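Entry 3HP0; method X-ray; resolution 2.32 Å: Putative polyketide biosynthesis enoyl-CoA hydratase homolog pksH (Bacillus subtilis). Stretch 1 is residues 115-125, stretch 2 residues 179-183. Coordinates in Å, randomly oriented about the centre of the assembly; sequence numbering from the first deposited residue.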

# COMPACT_ATOMS: atom_id res chain seq x y z
N GLY A 115 -4.05 1.61 -0.53
CA GLY A 115 -3.71 1.24 0.83
C GLY A 115 -3.36 -0.23 0.69
O GLY A 115 -2.58 -0.78 1.45
N LEU A 116 -3.94 -0.85 -0.33
CA LEU A 116 -3.71 -2.26 -0.62
C LEU A 116 -2.25 -2.47 -1.01
O LEU A 116 -1.64 -3.48 -0.64
CB LEU A 116 -4.64 -2.72 -1.74
CG LEU A 116 -4.91 -4.22 -1.70
CD1 LEU A 116 -5.17 -4.66 -0.25
CD2 LEU A 116 -6.11 -4.53 -2.57
N GLY A 117 -1.69 -1.52 -1.75
CA GLY A 117 -0.29 -1.63 -2.12
C GLY A 117 0.51 -1.73 -0.84
O GLY A 117 1.26 -2.69 -0.62
N PHE A 118 0.34 -0.74 0.03
CA PHE A 118 1.03 -0.69 1.32
C PHE A 118 0.90 -1.98 2.14
O PHE A 118 1.90 -2.56 2.55
CB PHE A 118 0.51 0.49 2.15
CG PHE A 118 1.06 1.82 1.71
CD1 PHE A 118 2.34 2.21 2.07
CD2 PHE A 118 0.29 2.68 0.91
CE1 PHE A 118 2.87 3.44 1.64
CE2 PHE A 118 0.82 3.91 0.47
CZ PHE A 118 2.11 4.28 0.85
N VAL A 119 -0.33 -2.43 2.38
CA VAL A 119 -0.55 -3.64 3.17
C VAL A 119 0.08 -4.89 2.57
O VAL A 119 0.63 -5.73 3.29
CB VAL A 119 -2.06 -3.89 3.38
CG1 VAL A 119 -2.28 -5.20 4.09
CG2 VAL A 119 -2.68 -2.74 4.20
N SER A 120 0.01 -5.01 1.25
CA SER A 120 0.56 -6.16 0.55
C SER A 120 2.08 -6.17 0.59
O SER A 120 2.68 -7.23 0.74
CB SER A 120 0.13 -6.13 -0.92
OG SER A 120 -1.27 -6.06 -1.06
N ALA A 121 2.67 -4.99 0.46
CA ALA A 121 4.12 -4.83 0.44
C ALA A 121 4.82 -5.05 1.78
O ALA A 121 5.95 -5.56 1.80
CB ALA A 121 4.48 -3.46 -0.09
N THR A 122 4.18 -4.67 2.88
CA THR A 122 4.80 -4.83 4.18
C THR A 122 5.10 -6.29 4.43
O THR A 122 4.41 -7.18 3.91
CB THR A 122 3.90 -4.25 5.33
OG1 THR A 122 2.64 -4.93 5.40
CG2 THR A 122 3.66 -2.75 5.08
N ASP A 123 6.16 -6.55 5.19
CA ASP A 123 6.56 -7.92 5.52
C ASP A 123 5.48 -8.63 6.32
O ASP A 123 5.32 -9.85 6.20
CB ASP A 123 7.83 -7.92 6.37
CG ASP A 123 9.04 -7.40 5.63
OD1 ASP A 123 9.40 -8.00 4.59
OD2 ASP A 123 9.64 -6.41 6.09
N ILE A 124 4.75 -7.86 7.13
CA ILE A 124 3.69 -8.37 7.98
C ILE A 124 2.52 -7.40 8.05
O ILE A 124 2.69 -6.21 8.31
CB ILE A 124 4.20 -8.59 9.42
CG1 ILE A 124 5.33 -9.62 9.40
CG2 ILE A 124 3.04 -9.00 10.34
CD1 ILE A 124 5.89 -9.93 10.75
N ALA A 125 1.32 -7.93 7.84
CA ALA A 125 0.12 -7.11 7.87
C ALA A 125 -0.87 -7.64 8.89
O ALA A 125 -1.31 -8.79 8.81
CB ALA A 125 -0.52 -7.07 6.48
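Stretch 2, residues 179-183: GLIDA

Two carbonyl oxygens, A125 O and D182 O, lie only 2.6 Å apart, a close approach of two acceptors that cannot be a hydrogen bond. It occurs where D182 clasps A125 through two hydrogen bonds of opposite sense: A125 N donates to D182 OD1 (3.1 Å, nearly linear at 171°), while D182 N donates to A125 O (2.8 Å, bent at 133°). Backbone and side chain of D182 thus serve both polar groups of A125, in the strand that begins at I124.

Stretch 2 has no regular helix or strand. G179 leaves a preceding helix with positive phi (102°), a conformation suited to glycine; L180 has helix-like angles (-60°/-38°), and I181 and D182 are extended. The segment passes from the helix of stretch 1 to its strand: L180 is nearest S120 (6.6 Å between CA atoms) and I181 nearest A125 (4.9 Å between CA atoms).

Apolar packing accompanies this path. The end of the L180 side chain comes nearer the helix, placing L180 CD2 4.1 Å from L116 CD1 and L180 CD1 4.0 Å from S120 OG; that hydroxyl donates to L116 O (2.6 Å) within the helix. I181 CG2 lies 4.2 Å from V119 CG1 and 4.0 Å from A125 CB, bridging helix and strand.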

# COMPACT_ATOMS: atom_id res chain seq x y z
N GLY A 179 -4.23 -15.03 2.78
CA GLY A 179 -2.85 -14.67 3.01
C GLY A 179 -2.62 -13.18 2.85
O GLY A 179 -1.48 -12.72 2.99
N LEU A 180 -3.68 -12.43 2.54
CA LEU A 180 -3.56 -10.98 2.38
C LEU A 180 -3.06 -10.36 3.68
O LEU A 180 -2.28 -9.42 3.67
CB LEU A 180 -4.91 -10.36 2.00
CG LEU A 180 -4.91 -8.82 1.97
CD1 LEU A 180 -3.68 -8.30 1.23
CD2 LEU A 180 -6.18 -8.30 1.29
N ILE A 181 -3.52 -10.89 4.81
CA ILE A 181 -3.08 -10.39 6.08
C ILE A 181 -2.67 -11.57 6.96
O ILE A 181 -3.28 -12.65 6.90
CB ILE A 181 -4.18 -9.53 6.82
CG1 ILE A 181 -5.50 -10.29 6.84
CG2 ILE A 181 -4.36 -8.17 6.15
CD1 ILE A 181 -5.62 -11.18 8.04
N ASP A 182 -1.62 -11.38 7.75
CA ASP A 182 -1.13 -12.41 8.66
C ASP A 182 -1.73 -11.96 9.99
O ASP A 182 -1.49 -10.83 10.42
CB ASP A 182 0.41 -12.36 8.76
CG ASP A 182 1.08 -12.13 7.42
OD1 ASP A 182 1.23 -10.96 7.00
OD2 ASP A 182 1.47 -13.11 6.75
N ALA A 183 -2.54 -12.79 10.63
CA ALA A 183 -3.12 -12.41 11.93
C ALA A 183 -3.97 -11.12 11.98
O ALA A 183 -3.64 -10.09 11.40
CB ALA A 183 -2.04 -12.31 12.97